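Local coordinates for protein TatD-related deoxyribonuclease (Thermotoga maritima, PDB 1J6O) that probably acts as a metal-dependent nuclease of the TatD family, hydrolysing ester bonds in DNA on a TIM-barrel fold, at residues A[75-79]-A[112-118]; A[185-190]-A[235-240]; A[158-162]-A[261-267]; A[20-25]-A[214-218]. All blocks are in the same frame, centred on the assembly; numbering follows the deposited sequence.

Contact 1 (A[75-79]-A[112-118]); sequences PHDAK and ISPAEVQ
The loops after strands 67-71 and 98-107 meet here, at the end of a TIM barrel where this family's metal site lies; the 75-79 turn rests on the start of helix 115-132. P75, H76 and A78 have helical backbone angles, and A78 N bonds to P75 O at 3.0 Å. CA atoms pair P75 with Q118 at 5.3 Å and H76 with I112 at 5.1 Å. P114, extended at phi/psi -60/146, holds the N-cap position, where its ring costs nothing because no amide hydrogen is needed.

S113 is the polar centre. Its m rotamer sends OG into the turn, where it donates to H76 O at 2.7 Å and accepts from K79 N at 3.1 Å; a small hydroxyl can do both. Q118, m then t, stretches out so that NE2 donates to S113 O at 2.7 Å. The H76 ring, chi1 -69°, carries I112 CG1 over one face in a CH-pi contact, 4.1 Å from the centroid, while one water links H76 ND1 at 3.0 Å and I112 N at 2.8 Å. K79 starts in p and runs beside I112, its CE 3.1 Å from I112 O. The small A78 lets V117, in t, approach, with CB and CG1 3.9 Å apart.

The P75 side chain lies about 4 Å from that of H139, a predicted metal ligand. P75 and H76 touch D107 of strand 98-107, and Q118 OE1 bonds D107 N.

Contact 2 (A[185-190]-A[235-240]); sequences IGGPVT and YVVETI
In this TIM-barrel fold, the turn leaving strand 181-185 packs on helix 233-244. I185 ends the strand in extended conformation; G186 follows at phi/psi -130/-151, and residues 187-190 make a 3-10 turn, with V189 N to G186 O at 3.1 Å and T190 N to G187 O at 3.0 Å. Residues 235-240 are regular helix. CA atoms pair G187 with V236 and T190 with T239, both at 6.0 Å.

V236, in t, is the main bump. Its CG2 enters the hollow beside the two glycines, 3.6 Å from G186 C and 3.7 Å from G187 N; with no side chains there, the backbone itself forms the wall. Its CG1 meets V189 CG1 at 3.9 Å, beta-branched valines giving short, stiff surfaces. One helical turn on, T239 presents CG2 to V189 O at 3.4 Å, and I240, m then t, extends CD1 to 4.0 Å from I185 CG2. No hydrogen bond crosses the interface, so complementary shape joins the two parts.

T190 suits this place by being two-faced: its p rotamer lets OG1 donate to G187 O at 2.8 Å, while its methyl CG2 lies 3.5 Å from Y235 O and 3.3 Å from T239 OG1.

Contact 3 (A[158-162]-A[261-267]); sequences EKRGV and RIFLEVK
K159 is the residue on which this contact turns, its long side chain lying along the end of helix 248-264. The 158-162 segment is loop until G161, where strand 161-163 starts; the helix widens into a pi-type turn over 261-264, and 265-267 run extended. The closest CA pair is K159 with I262, at 6.1 Å.

K159 leaves in m, bends at chi2 -101° and curls at chi4 56°, bringing NZ to R261 O as donor at 3.0 Å. The same ammonium forms a long salt bridge with E265 OE1 at 3.6 Å. K267 NZ comes within 4.1 Å of K159 NZ, but it is satisfied by I262 O at 2.7 Å and, weakly, by E265 O at 3.3 Å. The two lysines serve carbonyls around the helix end, and their aliphatic parts meet, K159 CG being 3.5 Å from K267 CE.

G161, at phi/psi 134/-147, has backbone angles at which a CB would collide with the preceding carbonyl. V162, extended and in t, turns CG2 to 4.0 Å from I262 CD1 and 3.8 Å from F263 CZ, an apolar patch beside the lysines. Its backbone bonds to L136 and V138; F263 reaches V45, V99 and A100. Lysines bonding carbonyls at a helix C-terminus, next to a ring that reaches several strands, are consistent with the last helix covering the TIM-barrel end where strand 161-163 begins.

Contact 4 (A[20-25]-A[214-218]); sequences LHFHQF and DCPFL
Residues 20-25 follow strand 13-18 and residues 214-218 follow strand 209-211, so the loops after the first and last strands of the barrel meet here. F25 N bonds to F22 O at 3.1 Å, closing a turn that continues as 3-10 over 23-25, and F217 N bonds to D214 O at 2.8 Å. The peptide before P216 is cis. The nearest CA pairs are Q24 with P216, 6.8 Å, and L20 with C215, 7.0 Å.

Apolar contacts dominate. P216, a compact ring kinked into position by its cis bond, meets F22 CD2 through CD at 3.7 Å and F25 CE2 through CB at 3.9 Å. F25, chi1 -75°, directs its ring edge at this segment, with CZ 4.0 Å from C215 CB. L20 CD2 lies 4.1 Å from C215 SG. Among side-chain nitrogens and oxygens, Q24 OE1 alone comes close, 3.7 Å from P216 CG, a van der Waals contact.

Among aromatic contacts, F22 CE2 is 3.7 Å from F217 CZ, the ring planes standing oblique at 69°; the F22 ring also stacks on H19. C215 SG is 5.0 Å from the F25 centroid, an oblique sulfur-aromatic contact that suits a small polarisable thiol.

D214, a predicted metal ligand, bonds H19 NE2 through OD1, so a mostly apolar interface, with no hydrogen bond between the segments, lies beside residues predicted to bind metal; the loops meet by shape and dispersion.

The four contacts are spread round one barrel. Contacts 2 and 4 are the pair that touch, P188 CG lying 4.1 Å from L218 CD1, and their segments alternate along the chain. Contact 4 holds D214, predicted to bind the first metal, and in contact 1 the side chain of P75 lies about 4 Å from that of H139, predicted for the second; the centres of contacts 1 and 4 are 22 Å apart. V162 of contact 3 comes about 5 Å from H164, also predicted for the second metal, between side chains. Contacts 3 and 4, centres 24 Å apart, lie on opposite sides of the chain's centre, while contacts 1 and 2 are farthest apart, 30 Å between centres.

Contact 1 (A[75-79]-A[112-118])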
# COMPACT_ATOMS: atom_id res chain seq x y z
N PRO A 75 -0.41 -0.79 -13.05
CA PRO A 75 -0.90 -1.44 -14.27
C PRO A 75 -1.41 -0.47 -15.34
O PRO A 75 -1.30 -0.75 -16.55
CB PRO A 75 -1.98 -2.42 -13.76
CG PRO A 75 -2.38 -1.86 -12.41
CD PRO A 75 -1.06 -1.34 -11.84
N HIS A 76 -1.94 0.68 -14.93
CA HIS A 76 -2.43 1.62 -15.93
C HIS A 76 -1.28 2.05 -16.83
O HIS A 76 -1.46 2.21 -18.03
CB HIS A 76 -3.05 2.87 -15.26
CG HIS A 76 -4.34 2.61 -14.55
ND1 HIS A 76 -5.11 1.50 -14.46
CD2 HIS A 76 -4.98 3.57 -13.79
CE1 HIS A 76 -6.18 1.80 -13.66
NE2 HIS A 76 -6.08 3.06 -13.27
N ASP A 77 -0.10 2.18 -16.25
CA ASP A 77 1.08 2.59 -17.00
C ASP A 77 1.86 1.43 -17.64
O ASP A 77 2.95 1.66 -18.17
CB ASP A 77 2.04 3.37 -16.06
CG ASP A 77 1.35 4.49 -15.20
OD1 ASP A 77 0.51 4.18 -14.30
OD2 ASP A 77 1.69 5.68 -15.37
N ALA A 78 1.32 0.21 -17.62
CA ALA A 78 2.04 -0.94 -18.20
C ALA A 78 2.43 -0.90 -19.68
O ALA A 78 3.49 -1.41 -20.06
CB ALA A 78 1.25 -2.26 -17.92
N LYS A 79 1.58 -0.32 -20.51
CA LYS A 79 1.86 -0.23 -21.94
C LYS A 79 2.90 0.83 -22.23
O LYS A 79 3.38 0.92 -23.35
CB LYS A 79 0.58 0.08 -22.74
CG LYS A 79 -0.02 1.46 -22.48
CD LYS A 79 -1.37 1.59 -23.21
CE LYS A 79 -2.21 2.75 -22.68
NZ LYS A 79 -1.50 4.06 -22.77
N ILE A 112 -6.76 0.48 -18.79
CA ILE A 112 -6.09 1.53 -19.52
C ILE A 112 -5.01 0.82 -20.35
O ILE A 112 -4.65 1.26 -21.43
CB ILE A 112 -5.43 2.54 -18.56
CG1 ILE A 112 -6.51 3.27 -17.76
CG2 ILE A 112 -4.55 3.48 -19.31
CD1 ILE A 112 -7.50 4.04 -18.62
N SER A 113 -4.47 -0.27 -19.80
CA SER A 113 -3.45 -1.05 -20.48
C SER A 113 -4.10 -2.41 -20.70
O SER A 113 -4.91 -2.86 -19.86
CB SER A 113 -2.17 -1.21 -19.63
OG SER A 113 -1.40 -0.02 -19.63
N PRO A 114 -3.79 -3.07 -21.82
CA PRO A 114 -4.32 -4.39 -22.17
C PRO A 114 -3.92 -5.40 -21.09
O PRO A 114 -2.84 -5.29 -20.49
CB PRO A 114 -3.64 -4.70 -23.51
CG PRO A 114 -3.44 -3.31 -24.10
CD PRO A 114 -2.93 -2.55 -22.90
N ALA A 115 -4.80 -6.37 -20.84
CA ALA A 115 -4.55 -7.39 -19.82
C ALA A 115 -3.23 -8.13 -19.93
O ALA A 115 -2.51 -8.25 -18.94
CB ALA A 115 -5.69 -8.40 -19.80
N GLU A 116 -2.88 -8.65 -21.11
CA GLU A 116 -1.62 -9.38 -21.19
C GLU A 116 -0.38 -8.52 -20.94
O GLU A 116 0.65 -9.00 -20.44
CB GLU A 116 -1.52 -10.13 -22.53
CG GLU A 116 -2.53 -11.28 -22.63
CD GLU A 116 -2.43 -12.26 -21.46
OE1 GLU A 116 -1.29 -12.68 -21.13
OE2 GLU A 116 -3.50 -12.60 -20.87
N VAL A 117 -0.47 -7.23 -21.28
CA VAL A 117 0.62 -6.28 -21.10
C VAL A 117 0.71 -6.04 -19.57
O VAL A 117 1.78 -5.96 -19.01
CB VAL A 117 0.29 -4.96 -21.88
CG1 VAL A 117 1.22 -3.85 -21.49
CG2 VAL A 117 0.39 -5.24 -23.43
N GLN A 118 -0.44 -5.92 -18.91
CA GLN A 118 -0.43 -5.70 -17.44
C GLN A 118 0.22 -6.91 -16.77
O GLN A 118 1.06 -6.78 -15.87
CB GLN A 118 -1.85 -5.59 -16.90
CG GLN A 118 -2.55 -4.28 -17.25
CD GLN A 118 -3.86 -4.18 -16.54
OE1 GLN A 118 -3.97 -4.55 -15.36
NE2 GLN A 118 -4.88 -3.65 -17.23
O HOH W 1 -5.44 -0.61 -16.54

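Contact 2 (A[185-190]-A[235-240])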
# COMPACT_ATOMS: atom_id res chain seq x y z
N ILE A 185 -6.18 -1.76 4.58
CA ILE A 185 -7.51 -1.23 4.86
C ILE A 185 -7.39 0.28 4.98
O ILE A 185 -6.55 0.78 5.73
CB ILE A 185 -8.03 -1.77 6.22
CG1 ILE A 185 -7.95 -3.31 6.22
CG2 ILE A 185 -9.48 -1.27 6.49
CD1 ILE A 185 -8.70 -3.97 5.10
N GLY A 186 -8.21 0.99 4.20
CA GLY A 186 -8.17 2.43 4.24
C GLY A 186 -9.51 3.11 4.41
O GLY A 186 -10.44 2.56 5.02
N GLY A 187 -9.59 4.32 3.86
CA GLY A 187 -10.79 5.15 3.92
C GLY A 187 -12.14 4.48 3.73
O GLY A 187 -13.04 4.68 4.56
N PRO A 188 -12.32 3.68 2.67
CA PRO A 188 -13.58 2.98 2.37
C PRO A 188 -14.19 2.14 3.49
O PRO A 188 -15.39 1.87 3.50
CB PRO A 188 -13.23 2.14 1.14
CG PRO A 188 -12.14 3.03 0.44
CD PRO A 188 -11.30 3.43 1.62
N VAL A 189 -13.36 1.69 4.43
CA VAL A 189 -13.87 0.88 5.54
C VAL A 189 -14.89 1.69 6.39
O VAL A 189 -15.75 1.11 7.10
CB VAL A 189 -12.70 0.39 6.43
CG1 VAL A 189 -12.24 1.49 7.39
CG2 VAL A 189 -13.12 -0.91 7.20
N THR A 190 -14.80 3.01 6.30
CA THR A 190 -15.70 3.89 7.05
C THR A 190 -16.98 4.27 6.30
O THR A 190 -17.85 4.92 6.88
CB THR A 190 -15.06 5.25 7.40
OG1 THR A 190 -14.86 5.98 6.19
CG2 THR A 190 -13.73 5.08 8.14
N TYR A 235 -9.70 7.93 11.66
CA TYR A 235 -11.07 7.52 11.42
C TYR A 235 -11.13 6.08 10.98
O TYR A 235 -12.11 5.39 11.26
CB TYR A 235 -11.73 8.44 10.38
CG TYR A 235 -11.76 9.87 10.86
CD1 TYR A 235 -12.61 10.26 11.88
CD2 TYR A 235 -10.86 10.81 10.35
CE1 TYR A 235 -12.56 11.56 12.41
CE2 TYR A 235 -10.80 12.09 10.86
CZ TYR A 235 -11.65 12.46 11.89
OH TYR A 235 -11.53 13.74 12.40
N VAL A 236 -10.07 5.64 10.28
CA VAL A 236 -10.01 4.27 9.79
C VAL A 236 -9.81 3.36 11.01
O VAL A 236 -10.43 2.30 11.11
CB VAL A 236 -8.84 4.08 8.77
CG1 VAL A 236 -8.67 2.59 8.40
CG2 VAL A 236 -9.16 4.90 7.51
N VAL A 237 -8.92 3.78 11.90
CA VAL A 237 -8.64 3.01 13.09
C VAL A 237 -9.93 2.95 13.96
O VAL A 237 -10.29 1.89 14.50
CB VAL A 237 -7.52 3.67 13.91
CG1 VAL A 237 -7.49 3.10 15.33
CG2 VAL A 237 -6.16 3.44 13.21
N GLU A 238 -10.60 4.09 14.09
CA GLU A 238 -11.82 4.16 14.88
C GLU A 238 -12.82 3.12 14.40
O GLU A 238 -13.32 2.32 15.19
CB GLU A 238 -12.43 5.55 14.77
CG GLU A 238 -13.79 5.70 15.39
CD GLU A 238 -14.21 7.16 15.43
OE1 GLU A 238 -14.03 7.85 14.40
OE2 GLU A 238 -14.72 7.60 16.49
N THR A 239 -13.08 3.10 13.10
CA THR A 239 -14.03 2.13 12.56
C THR A 239 -13.56 0.70 12.81
O THR A 239 -14.35 -0.15 13.25
CB THR A 239 -14.26 2.36 11.04
OG1 THR A 239 -14.92 3.63 10.86
CG2 THR A 239 -15.11 1.26 10.43
N ILE A 240 -12.29 0.42 12.54
CA ILE A 240 -11.78 -0.94 12.75
C ILE A 240 -11.96 -1.36 14.19
O ILE A 240 -12.38 -2.49 14.45
CB ILE A 240 -10.30 -1.06 12.35
CG1 ILE A 240 -10.18 -0.86 10.83
CG2 ILE A 240 -9.73 -2.42 12.77
CD1 ILE A 240 -8.72 -0.81 10.34

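Contact 3 (A[158-162]-A[261-267])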
# COMPACT_ATOMS: atom_id res chain seq x y z
N GLU A 158 10.61 -13.17 0.78
CA GLU A 158 10.36 -13.71 2.13
C GLU A 158 9.12 -13.03 2.70
O GLU A 158 8.15 -13.70 3.08
CB GLU A 158 11.56 -13.44 3.04
CG GLU A 158 12.82 -14.22 2.65
CD GLU A 158 14.08 -13.68 3.32
OE1 GLU A 158 14.02 -12.60 3.96
OE2 GLU A 158 15.14 -14.33 3.20
N LYS A 159 9.18 -11.71 2.79
CA LYS A 159 8.06 -10.92 3.31
C LYS A 159 7.29 -10.64 2.01
O LYS A 159 7.69 -9.77 1.25
CB LYS A 159 8.56 -9.59 3.88
CG LYS A 159 9.52 -9.69 5.06
CD LYS A 159 8.79 -9.42 6.37
CE LYS A 159 9.72 -9.55 7.56
NZ LYS A 159 10.90 -8.67 7.43
N ARG A 160 6.23 -11.38 1.76
CA ARG A 160 5.44 -11.21 0.55
C ARG A 160 5.01 -9.76 0.30
O ARG A 160 5.26 -9.19 -0.79
CB ARG A 160 4.22 -12.11 0.61
CG ARG A 160 4.57 -13.54 1.02
CD ARG A 160 4.30 -14.52 -0.08
NE ARG A 160 4.60 -15.89 0.33
CZ ARG A 160 5.82 -16.37 0.53
NH1 ARG A 160 6.89 -15.59 0.37
NH2 ARG A 160 5.98 -17.64 0.88
N GLY A 161 4.35 -9.17 1.28
CA GLY A 161 3.91 -7.79 1.12
C GLY A 161 2.48 -7.50 1.53
O GLY A 161 1.92 -8.11 2.45
N VAL A 162 1.88 -6.57 0.82
CA VAL A 162 0.52 -6.16 1.09
C VAL A 162 -0.32 -6.02 -0.15
O VAL A 162 0.17 -5.54 -1.18
CB VAL A 162 0.53 -4.77 1.75
CG1 VAL A 162 -0.84 -4.40 2.20
CG2 VAL A 162 1.56 -4.74 2.92
N ARG A 261 7.26 -4.69 10.71
CA ARG A 261 7.84 -5.96 10.32
C ARG A 261 8.00 -6.12 8.82
O ARG A 261 9.04 -6.56 8.33
CB ARG A 261 7.00 -7.10 10.88
CG ARG A 261 7.58 -8.48 10.62
CD ARG A 261 6.61 -9.58 11.06
NE ARG A 261 5.44 -9.66 10.20
CZ ARG A 261 4.21 -9.35 10.59
NH1 ARG A 261 3.98 -8.95 11.85
NH2 ARG A 261 3.20 -9.45 9.73
N ILE A 262 6.96 -5.75 8.09
CA ILE A 262 7.01 -5.89 6.63
C ILE A 262 7.97 -4.97 5.90
O ILE A 262 8.79 -5.41 5.10
CB ILE A 262 5.59 -5.65 6.03
CG1 ILE A 262 4.67 -6.82 6.42
CG2 ILE A 262 5.64 -5.58 4.51
CD1 ILE A 262 3.21 -6.62 6.05
N PHE A 263 7.89 -3.70 6.21
CA PHE A 263 8.72 -2.71 5.57
C PHE A 263 10.04 -2.30 6.17
O PHE A 263 10.98 -1.99 5.44
CB PHE A 263 7.85 -1.45 5.38
CG PHE A 263 6.63 -1.69 4.53
CD1 PHE A 263 6.76 -1.85 3.16
CD2 PHE A 263 5.37 -1.75 5.10
CE1 PHE A 263 5.64 -2.05 2.37
CE2 PHE A 263 4.22 -1.95 4.33
CZ PHE A 263 4.36 -2.11 2.95
N LEU A 264 10.13 -2.31 7.50
CA LEU A 264 11.39 -1.89 8.10
C LEU A 264 12.39 -2.89 8.58
O LEU A 264 13.54 -2.53 8.82
CB LEU A 264 11.09 -0.91 9.23
CG LEU A 264 10.27 0.29 8.76
CD1 LEU A 264 10.07 1.28 9.90
CD2 LEU A 264 10.95 0.95 7.55
N GLU A 265 11.99 -4.14 8.75
CA GLU A 265 12.95 -5.12 9.22
C GLU A 265 14.03 -5.33 8.17
O GLU A 265 13.76 -5.41 6.97
CB GLU A 265 12.24 -6.43 9.54
CG GLU A 265 12.82 -7.13 10.78
CD GLU A 265 11.85 -8.11 11.41
OE1 GLU A 265 11.74 -9.26 10.93
OE2 GLU A 265 11.19 -7.72 12.39
N VAL A 266 15.28 -5.40 8.63
CA VAL A 266 16.39 -5.60 7.72
C VAL A 266 16.21 -6.97 7.06
O VAL A 266 16.04 -7.98 7.75
CB VAL A 266 17.75 -5.54 8.47
CG1 VAL A 266 18.89 -5.73 7.49
CG2 VAL A 266 17.90 -4.21 9.17
N LYS A 267 16.25 -7.01 5.73
CA LYS A 267 16.09 -8.28 5.02
C LYS A 267 17.39 -8.75 4.37
O LYS A 267 18.23 -7.95 3.98
CB LYS A 267 15.02 -8.12 3.93
CG LYS A 267 13.66 -7.66 4.45
CD LYS A 267 12.69 -7.36 3.31
CE LYS A 267 11.32 -6.95 3.84
NZ LYS A 267 11.39 -5.71 4.67

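Contact 4 (A[20-25]-A[214-218])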
# COMPACT_ATOMS: atom_id res chain seq x y z
N LEU A 20 2.34 11.35 -1.37
CA LEU A 20 2.55 12.73 -0.94
C LEU A 20 3.19 13.63 -1.96
O LEU A 20 3.12 14.86 -1.86
CB LEU A 20 3.35 12.73 0.37
CG LEU A 20 2.58 12.14 1.56
CD1 LEU A 20 3.55 11.76 2.72
CD2 LEU A 20 1.55 13.16 2.03
N HIS A 21 3.80 13.01 -2.96
CA HIS A 21 4.47 13.75 -4.02
C HIS A 21 3.51 14.15 -5.15
O HIS A 21 3.94 14.83 -6.09
CB HIS A 21 5.64 12.94 -4.59
CG HIS A 21 5.24 11.60 -5.11
ND1 HIS A 21 4.67 10.62 -4.31
CD2 HIS A 21 5.23 11.11 -6.38
CE1 HIS A 21 4.32 9.59 -5.06
NE2 HIS A 21 4.64 9.86 -6.33
N PHE A 22 2.24 13.75 -5.07
CA PHE A 22 1.29 14.11 -6.10
C PHE A 22 1.03 15.61 -6.01
O PHE A 22 1.22 16.22 -4.94
CB PHE A 22 -0.02 13.34 -5.95
CG PHE A 22 0.05 11.91 -6.45
CD1 PHE A 22 1.26 11.32 -6.81
CD2 PHE A 22 -1.13 11.17 -6.60
CE1 PHE A 22 1.31 10.01 -7.33
CE2 PHE A 22 -1.08 9.85 -7.13
CZ PHE A 22 0.13 9.29 -7.49
N HIS A 23 0.61 16.20 -7.13
CA HIS A 23 0.35 17.63 -7.15
C HIS A 23 -0.70 18.16 -6.17
O HIS A 23 -0.70 19.36 -5.86
CB HIS A 23 0.03 18.07 -8.60
CG HIS A 23 -1.39 17.84 -9.01
ND1 HIS A 23 -2.42 18.67 -8.65
CD2 HIS A 23 -1.94 16.87 -9.79
CE1 HIS A 23 -3.55 18.24 -9.19
NE2 HIS A 23 -3.29 17.15 -9.89
N GLN A 24 -1.59 17.30 -5.69
CA GLN A 24 -2.61 17.76 -4.75
C GLN A 24 -1.98 18.21 -3.41
O GLN A 24 -2.62 18.84 -2.60
CB GLN A 24 -3.65 16.66 -4.48
CG GLN A 24 -4.61 16.43 -5.64
CD GLN A 24 -4.05 15.50 -6.68
OE1 GLN A 24 -2.93 15.00 -6.55
NE2 GLN A 24 -4.82 15.25 -7.74
N PHE A 25 -0.71 17.92 -3.21
CA PHE A 25 -0.02 18.31 -1.98
C PHE A 25 1.01 19.41 -2.26
O PHE A 25 1.81 19.72 -1.38
CB PHE A 25 0.73 17.12 -1.40
CG PHE A 25 -0.15 16.12 -0.73
CD1 PHE A 25 -0.72 16.41 0.51
CD2 PHE A 25 -0.49 14.94 -1.37
CE1 PHE A 25 -1.66 15.52 1.11
CE2 PHE A 25 -1.41 14.04 -0.81
CZ PHE A 25 -2.00 14.33 0.44
N ASP A 214 -3.89 5.92 0.95
CA ASP A 214 -3.87 5.97 -0.50
C ASP A 214 -4.05 7.48 -0.83
O ASP A 214 -4.54 7.86 -1.90
CB ASP A 214 -5.00 5.14 -1.13
CG ASP A 214 -4.77 4.87 -2.62
OD1 ASP A 214 -3.61 5.02 -3.10
OD2 ASP A 214 -5.75 4.50 -3.31
N CYS A 215 -3.64 8.36 0.10
CA CYS A 215 -3.78 9.81 -0.14
C CYS A 215 -3.09 10.20 -1.46
O CYS A 215 -2.02 9.68 -1.78
CB CYS A 215 -3.22 10.61 1.04
SG CYS A 215 -1.45 10.44 1.37
N PRO A 216 -3.62 11.19 -2.19
CA PRO A 216 -4.82 11.99 -1.86
C PRO A 216 -6.17 11.34 -2.10
O PRO A 216 -7.21 11.96 -1.88
CB PRO A 216 -4.65 13.21 -2.75
CG PRO A 216 -4.17 12.55 -4.06
CD PRO A 216 -3.08 11.58 -3.51
N PHE A 217 -6.18 10.09 -2.54
CA PHE A 217 -7.45 9.41 -2.82
C PHE A 217 -8.24 8.81 -1.63
O PHE A 217 -7.71 8.68 -0.53
CB PHE A 217 -7.22 8.24 -3.78
CG PHE A 217 -6.36 8.54 -4.97
CD1 PHE A 217 -6.67 9.58 -5.84
CD2 PHE A 217 -5.21 7.78 -5.18
CE1 PHE A 217 -5.82 9.88 -6.92
CE2 PHE A 217 -4.37 8.07 -6.24
CZ PHE A 217 -4.67 9.12 -7.12
N LEU A 218 -9.51 8.51 -1.90
CA LEU A 218 -10.41 7.89 -0.94
C LEU A 218 -10.38 8.29 0.52
O LEU A 218 -9.99 7.50 1.40
CB LEU A 218 -10.15 6.40 -1.01
CG LEU A 218 -10.13 5.79 -2.41
CD1 LEU A 218 -9.50 4.37 -2.40
CD2 LEU A 218 -11.55 5.73 -2.92